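PDB 2JK8: protein adenylyltransferase from Bartonella henselae, which transfers AMP from ATP to tyrosine and threonine residues of host target proteins, acting as a virulence effector delivered by a type IV secretion system. Local coordinates for residues K49-L54 with Q73-N78; A66-I71 with G166-L171. All coordinates share one frame; numbering follows the deposited sequence.

Contact 1 of 2, residues K49-L54 with Q73-N78; sequences KAMINL and QQLFKN. With NI (nickel (II) ion), chain D.
Ala-50, Met-51 and Leu-54 meet Gln-74 and Leu-75 in an apolar helix-to-helix contact, joining the last turns of helix 36-54 to the C-terminal part of helix 65-76 near the ATP site of the Fic domain. The backbones come closest at Ala-50 and Leu-75, whose CA atoms are 5.2 Å apart. That nearness rests on the small side chain of Ala-50: its CB fits against the backbone of the other helix, 3.7 Å from Gln-74 O and 3.8 Å from Leu-75 CA.

Leu-75 fills the centre. Its CG is anti to the carbonyl carbon (chi1 -73°), which brings CD2 up to helix 36-54. There CD2 touches three residues: it lies 4.0 Å from Met-51 SD, reaches Leu-54 CD1 at 3.9 Å, and also packs beside Ala-50 CB. The Leu-54 and Leu-75 side chains run at about a right angle to each other, one methyl of Leu-54 set against the branch point and CD2 of Leu-75. At the edge of the patch, the Gln-74 side chain contributes its CB, 4.0 Å from Leu-54 CD1. Its amide turns back along its own helix, where NE2 donates a hydrogen bond to Gln-73 OE1 (3.0 Å). Beyond the two segments, Leu-75 also rests on Arg-167 and Thr-168 of helix 165-179.

Lys-49 leaves the interface altogether. Its NZ binds a nickel ion at 2.0 Å, together with His-45 NE2 one turn earlier and a water; such a bond uses the amine lone pair, so this lysine is probably uncharged here. The chemistry thus divides cleanly: the helices meet through ordinary apolar packing, while the metal is gripped on the outer surface of just one of them.

Contact 2 of 2, residues A66-I71 with G166-L171; sequences AYLCHI and GRTQRL. With ATP (adenosine-5'-triphosphate), chain E.
Ile-71 and Leu-68 of helix 65-76 pack on Thr-168 and Leu-171 of helix 165-179. The short segments cross at 127°, with their axes 9.4 Å apart at closest approach.

The packing is buried and almost wholly apolar. Ile-71 uses both branches: CG2 sits 3.6 Å from Thr-168 CB, while CD1 reaches Leu-171 CD1 at 3.9 Å. That same CD1 lies over one face of the Tyr-67 ring, toward its rim. Leu-68, with CG anti to the backbone N (chi1 -171°), extends CD1 beside Thr-168 OG1, the two side chains meeting at about a right angle. Tyr-67 brings its hydroxyl end near Leu-171, and its OH is hydrogen-bonded to Asn-175 ND2, further along helix 165-179.

Polar binding is at the N-terminal end of helix 165-179. Gly-166 N donates to ATP O3B (2.7 Å, 158°) and Arg-167 N to ATP O3G (3.0 Å), with Asn-165 N adding a third backbone donor. Lacking a side chain, Gly-166 lets the phosphates lie close; the Arg-167 chain runs past O3G, which lies at the edge of its guanidinium, near its plane.

Backbone N-H groups in the first turn of a helix, turned to phosphate oxygens where the helix dipole would favour negative charge, form the anion-binding nest of the Fic motif, whose HPFREGNGR core runs up to Arg-167 and whose last arginine would be Arg-170.

Overall arrangement
Following the chain from its N terminus, helix 36-54 comes first, and contact 1, which joins its end to helix 65-76, closes a loop of 18 residues between its segments. Contact 2 starts from an earlier part of that second helix and closes a far longer loop of 94 residues, reaching helix 165-179. The segments alternate along the sequence, so the two closures cross. With centres 10 Å apart, they touch directly: Met-51 CE lies 4.1 Å from Leu-171 CG, and Leu-54 CD1 packs near Ile-71 O. Three helices of the Fic fold are thereby tied together beside the phosphate site, while the five-stranded sheet of residues 245-299 follows later in the chain.

Contact 1 of 2, residues K49-L54 with Q73-N78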
loop_
_atom_site.group_PDB
_atom_site.type_symbol
_atom_site.label_atom_id
_atom_site.label_comp_id
_atom_site.label_asym_id
_atom_site.label_seq_id
_atom_site.Cartn_x
_atom_site.Cartn_y
_atom_site.Cartn_z
ATOM N N LYS A 49 -15.342 -7.068 -0.436
ATOM C CA LYS A 49 -16.309 -7.270 0.655
ATOM C C LYS A 49 -15.610 -7.523 2.003
ATOM O O LYS A 49 -16.011 -6.991 3.043
ATOM C CB LYS A 49 -17.230 -8.456 0.360
ATOM C CG LYS A 49 -18.486 -8.160 -0.423
ATOM C CD LYS A 49 -19.264 -9.456 -0.645
ATOM C CE LYS A 49 -20.054 -9.473 -1.960
ATOM N NZ LYS A 49 -20.280 -10.872 -2.430
ATOM N N ALA A 50 -14.568 -8.345 1.975
ATOM C CA ALA A 50 -13.801 -8.647 3.176
ATOM C C ALA A 50 -13.201 -7.387 3.790
ATOM O O ALA A 50 -13.287 -7.209 5.005
ATOM C CB ALA A 50 -12.716 -9.665 2.874
ATOM N N MET A 51 -12.605 -6.520 2.965
ATOM C CA MET A 51 -12.103 -5.217 3.445
ATOM C C MET A 51 -13.151 -4.414 4.217
ATOM O O MET A 51 -12.866 -3.909 5.300
ATOM C CB MET A 51 -11.617 -4.340 2.291
ATOM C CG MET A 51 -10.112 -4.422 1.997
ATOM S SD MET A 51 -8.974 -4.218 3.416
ATOM C CE MET A 51 -9.823 -3.036 4.425
ATOM N N ILE A 52 -14.355 -4.286 3.655
ATOM C CA ILE A 52 -15.429 -3.525 4.307
ATOM C C ILE A 52 -15.670 -4.023 5.754
ATOM O O ILE A 52 -15.771 -3.229 6.695
ATOM C CB ILE A 52 -16.742 -3.576 3.468
ATOM C CG1 ILE A 52 -16.802 -2.415 2.458
ATOM C CG2 ILE A 52 -17.972 -3.514 4.371
ATOM C CD1 ILE A 52 -15.608 -2.316 1.485
ATOM N N ASN A 53 -15.725 -5.343 5.919
ATOM C CA ASN A 53 -15.897 -5.947 7.229
ATOM C C ASN A 53 -14.639 -5.844 8.072
ATOM O O ASN A 53 -14.727 -5.553 9.252
ATOM C CB ASN A 53 -16.316 -7.406 7.093
ATOM C CG ASN A 53 -17.642 -7.569 6.337
ATOM O OD1 ASN A 53 -18.294 -6.583 5.966
ATOM N ND2 ASN A 53 -18.045 -8.820 6.105
ATOM N N LEU A 54 -13.470 -6.078 7.487
ATOM C CA LEU A 54 -12.237 -5.986 8.259
ATOM C C LEU A 54 -12.019 -4.601 8.847
ATOM O O LEU A 54 -11.607 -4.487 9.992
ATOM C CB LEU A 54 -11.009 -6.377 7.433
ATOM C CG LEU A 54 -10.358 -7.716 7.802
ATOM C CD1 LEU A 54 -9.179 -7.946 6.908
ATOM C CD2 LEU A 54 -9.943 -7.770 9.275
ATOM N N GLN A 73 -5.831 -14.121 6.229
ATOM C CA GLN A 73 -6.861 -15.148 6.402
ATOM C C GLN A 73 -8.291 -14.602 6.222
ATOM O O GLN A 73 -9.141 -15.258 5.599
ATOM C CB GLN A 73 -6.726 -15.790 7.798
ATOM C CG GLN A 73 -7.388 -17.134 7.980
ATOM C CD GLN A 73 -8.862 -17.027 8.246
ATOM O OE1 GLN A 73 -9.290 -16.311 9.139
ATOM N NE2 GLN A 73 -9.654 -17.727 7.462
ATOM N N GLN A 74 -8.566 -13.425 6.775
ATOM C CA GLN A 74 -9.895 -12.833 6.645
ATOM C C GLN A 74 -10.173 -12.324 5.228
ATOM O O GLN A 74 -11.293 -12.481 4.727
ATOM C CB GLN A 74 -10.096 -11.718 7.663
ATOM C CG GLN A 74 -10.186 -12.227 9.079
ATOM C CD GLN A 74 -11.471 -12.959 9.343
ATOM O OE1 GLN A 74 -12.471 -12.346 9.711
ATOM N NE2 GLN A 74 -11.454 -14.286 9.176
ATOM N N LEU A 75 -9.166 -11.732 4.591
ATOM C CA LEU A 75 -9.287 -11.241 3.216
ATOM C C LEU A 75 -9.496 -12.349 2.193
ATOM O O LEU A 75 -10.356 -12.253 1.321
ATOM C CB LEU A 75 -8.027 -10.470 2.803
ATOM C CG LEU A 75 -7.815 -9.079 3.395
ATOM C CD1 LEU A 75 -6.499 -8.488 2.886
ATOM C CD2 LEU A 75 -9.008 -8.184 3.063
ATOM N N PHE A 76 -8.689 -13.396 2.292
ATOM C CA PHE A 76 -8.699 -14.461 1.295
ATOM C C PHE A 76 -9.416 -15.752 1.731
ATOM O O PHE A 76 -9.277 -16.757 1.058
ATOM C CB PHE A 76 -7.257 -14.741 0.878
ATOM C CG PHE A 76 -6.615 -13.580 0.231
ATOM C CD1 PHE A 76 -6.875 -13.282 -1.092
ATOM C CD2 PHE A 76 -5.806 -12.747 0.937
ATOM C CE1 PHE A 76 -6.328 -12.177 -1.694
ATOM C CE2 PHE A 76 -5.247 -11.628 0.332
ATOM C CZ PHE A 76 -5.518 -11.347 -0.974
ATOM N N LYS A 77 -10.202 -15.729 2.814
ATOM C CA LYS A 77 -10.828 -16.963 3.312
ATOM C C LYS A 77 -11.657 -17.679 2.242
ATOM O O LYS A 77 -11.631 -18.900 2.167
ATOM C CB LYS A 77 -11.664 -16.730 4.586
ATOM C CG LYS A 77 -12.927 -15.917 4.412
ATOM C CD LYS A 77 -13.517 -15.473 5.759
ATOM C CE LYS A 77 -14.349 -16.561 6.405
ATOM N NZ LYS A 77 -15.626 -16.812 5.654
ATOM N N ASN A 78 -12.344 -16.919 1.391
ATOM C CA ASN A 78 -13.188 -17.470 0.314
ATOM C C ASN A 78 -12.498 -17.725 -1.041
ATOM O O ASN A 78 -13.150 -18.193 -1.991
ATOM C CB ASN A 78 -14.367 -16.525 0.055
ATOM C CG ASN A 78 -15.131 -16.195 1.307
ATOM O OD1 ASN A 78 -15.548 -17.082 2.045
ATOM N ND2 ASN A 78 -15.310 -14.913 1.562
HETATM NI NI NI D . -21.280 -10.770 -4.176
HETATM O O HOH W 1 -20.827 -13.131 -3.798
#

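Contact 2 of 2, residues A66-I71 with G166-L171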
loop_
_atom_site.group_PDB
_atom_site.type_symbol
_atom_site.label_atom_id
_atom_site.label_comp_id
_atom_site.label_asym_id
_atom_site.label_seq_id
_atom_site.Cartn_x
_atom_site.Cartn_y
_atom_site.Cartn_z
ATOM N N ALA A 66 0.984 -12.952 13.876
ATOM C CA ALA A 66 -0.330 -13.586 14.059
ATOM C C ALA A 66 -1.448 -12.664 13.579
ATOM O O ALA A 66 -2.401 -13.116 12.942
ATOM C CB ALA A 66 -0.553 -13.973 15.496
ATOM N N TYR A 67 -1.313 -11.371 13.858
ATOM C CA TYR A 67 -2.289 -10.382 13.385
ATOM C C TYR A 67 -2.161 -10.154 11.869
ATOM O O TYR A 67 -3.158 -10.070 11.152
ATOM C CB TYR A 67 -2.148 -9.049 14.153
ATOM C CG TYR A 67 -3.128 -8.008 13.689
ATOM C CD1 TYR A 67 -4.500 -8.270 13.700
ATOM C CD2 TYR A 67 -2.694 -6.781 13.186
ATOM C CE1 TYR A 67 -5.418 -7.329 13.249
ATOM C CE2 TYR A 67 -3.609 -5.827 12.729
ATOM C CZ TYR A 67 -4.964 -6.115 12.769
ATOM O OH TYR A 67 -5.888 -5.208 12.337
ATOM N N LEU A 68 -0.933 -10.045 11.376
ATOM C CA LEU A 68 -0.725 -9.990 9.936
ATOM C C LEU A 68 -1.444 -11.165 9.224
ATOM O O LEU A 68 -2.113 -10.984 8.212
ATOM C CB LEU A 68 0.768 -9.994 9.624
ATOM C CG LEU A 68 1.129 -9.720 8.163
ATOM C CD1 LEU A 68 0.595 -8.391 7.664
ATOM C CD2 LEU A 68 2.632 -9.782 8.041
ATOM N N CYS A 69 -1.319 -12.357 9.794
ATOM C CA CYS A 69 -1.923 -13.562 9.244
ATOM C C CYS A 69 -3.445 -13.582 9.319
ATOM O O CYS A 69 -4.101 -14.098 8.417
ATOM C CB CYS A 69 -1.374 -14.777 9.977
ATOM S SG CYS A 69 0.335 -15.139 9.523
ATOM N N HIS A 70 -3.986 -13.043 10.413
ATOM C CA HIS A 70 -5.431 -12.945 10.632
ATOM C C HIS A 70 -6.011 -12.101 9.526
ATOM O O HIS A 70 -7.033 -12.425 8.968
ATOM C CB HIS A 70 -5.728 -12.325 12.005
ATOM C CG HIS A 70 -7.176 -12.031 12.248
ATOM N ND1 HIS A 70 -8.088 -13.002 12.610
ATOM C CD2 HIS A 70 -7.871 -10.868 12.190
ATOM C CE1 HIS A 70 -9.280 -12.447 12.760
ATOM N NE2 HIS A 70 -9.176 -11.153 12.511
ATOM N N ILE A 71 -5.331 -11.021 9.193
ATOM C CA ILE A 71 -5.786 -10.142 8.147
ATOM C C ILE A 71 -5.818 -10.903 6.844
ATOM O O ILE A 71 -6.816 -10.903 6.157
ATOM C CB ILE A 71 -4.868 -8.920 8.004
ATOM C CG1 ILE A 71 -5.021 -8.002 9.228
ATOM C CG2 ILE A 71 -5.199 -8.170 6.732
ATOM C CD1 ILE A 71 -3.958 -6.912 9.341
ATOM N N GLY A 166 0.297 -6.762 -0.425
ATOM C CA GLY A 166 0.054 -5.319 -0.462
ATOM C C GLY A 166 -1.095 -4.892 0.409
ATOM O O GLY A 166 -0.917 -4.076 1.298
ATOM N N ARG A 167 -2.265 -5.467 0.177
ATOM C CA ARG A 167 -3.448 -5.053 0.912
ATOM C C ARG A 167 -3.254 -5.321 2.389
ATOM O O ARG A 167 -3.617 -4.470 3.214
ATOM C CB ARG A 167 -4.719 -5.788 0.468
ATOM C CG ARG A 167 -5.054 -5.751 -0.993
ATOM C CD ARG A 167 -5.544 -7.149 -1.430
ATOM N NE ARG A 167 -6.042 -7.193 -2.805
ATOM C CZ ARG A 167 -7.240 -6.740 -3.184
ATOM N NH1 ARG A 167 -8.094 -6.196 -2.305
ATOM N NH2 ARG A 167 -7.591 -6.814 -4.464
ATOM N N THR A 168 -2.712 -6.493 2.741
ATOM C CA THR A 168 -2.676 -6.862 4.163
ATOM C C THR A 168 -1.620 -6.019 4.895
ATOM O O THR A 168 -1.834 -5.578 6.013
ATOM C CB THR A 168 -2.491 -8.399 4.445
ATOM O OG1 THR A 168 -1.158 -8.657 4.877
ATOM C CG2 THR A 168 -2.840 -9.268 3.257
ATOM N N GLN A 169 -0.493 -5.787 4.253
ATOM C CA GLN A 169 0.533 -4.883 4.764
ATOM C C GLN A 169 -0.018 -3.467 4.983
ATOM O O GLN A 169 0.226 -2.838 6.011
ATOM C CB GLN A 169 1.647 -4.823 3.728
ATOM C CG GLN A 169 3.013 -4.446 4.214
ATOM C CD GLN A 169 3.994 -4.477 3.062
ATOM O OE1 GLN A 169 4.474 -3.426 2.608
ATOM N NE2 GLN A 169 4.247 -5.683 2.528
ATOM N N ARG A 170 -0.755 -2.967 3.999
ATOM C CA ARG A 170 -1.358 -1.644 4.080
ATOM C C ARG A 170 -2.313 -1.518 5.257
ATOM O O ARG A 170 -2.280 -0.528 5.957
ATOM C CB ARG A 170 -2.058 -1.284 2.750
ATOM C CG ARG A 170 -1.041 -0.891 1.605
ATOM C CD ARG A 170 -1.571 -1.146 0.151
ATOM N NE ARG A 170 -2.459 -0.074 -0.304
ATOM C CZ ARG A 170 -2.201 0.809 -1.284
ATOM N NH1 ARG A 170 -1.065 0.777 -1.982
ATOM N NH2 ARG A 170 -3.103 1.745 -1.585
ATOM N N LEU A 171 -3.142 -2.523 5.494
ATOM C CA LEU A 171 -4.146 -2.466 6.560
ATOM C C LEU A 171 -3.507 -2.706 7.929
ATOM O O LEU A 171 -3.960 -2.190 8.929
ATOM C CB LEU A 171 -5.249 -3.500 6.273
ATOM C CG LEU A 171 -6.620 -3.463 6.963
ATOM C CD1 LEU A 171 -6.643 -4.459 8.066
ATOM C CD2 LEU A 171 -7.030 -2.086 7.500
HETATM P PG ATP E . -1.667 -7.246 -3.393
HETATM O O1G ATP E . -1.562 -5.673 -3.792
HETATM O O2G ATP E . -2.012 -8.089 -4.612
HETATM O O3G ATP E . -2.580 -7.302 -2.181
HETATM P PB ATP E . 0.977 -8.593 -3.682
HETATM O O1B ATP E . 0.971 -9.885 -2.877
HETATM O O2B ATP E . 2.264 -7.796 -3.538
HETATM O O3B ATP E . -0.139 -7.639 -2.938
HETATM O O3A ATP E . 0.557 -8.762 -5.133
#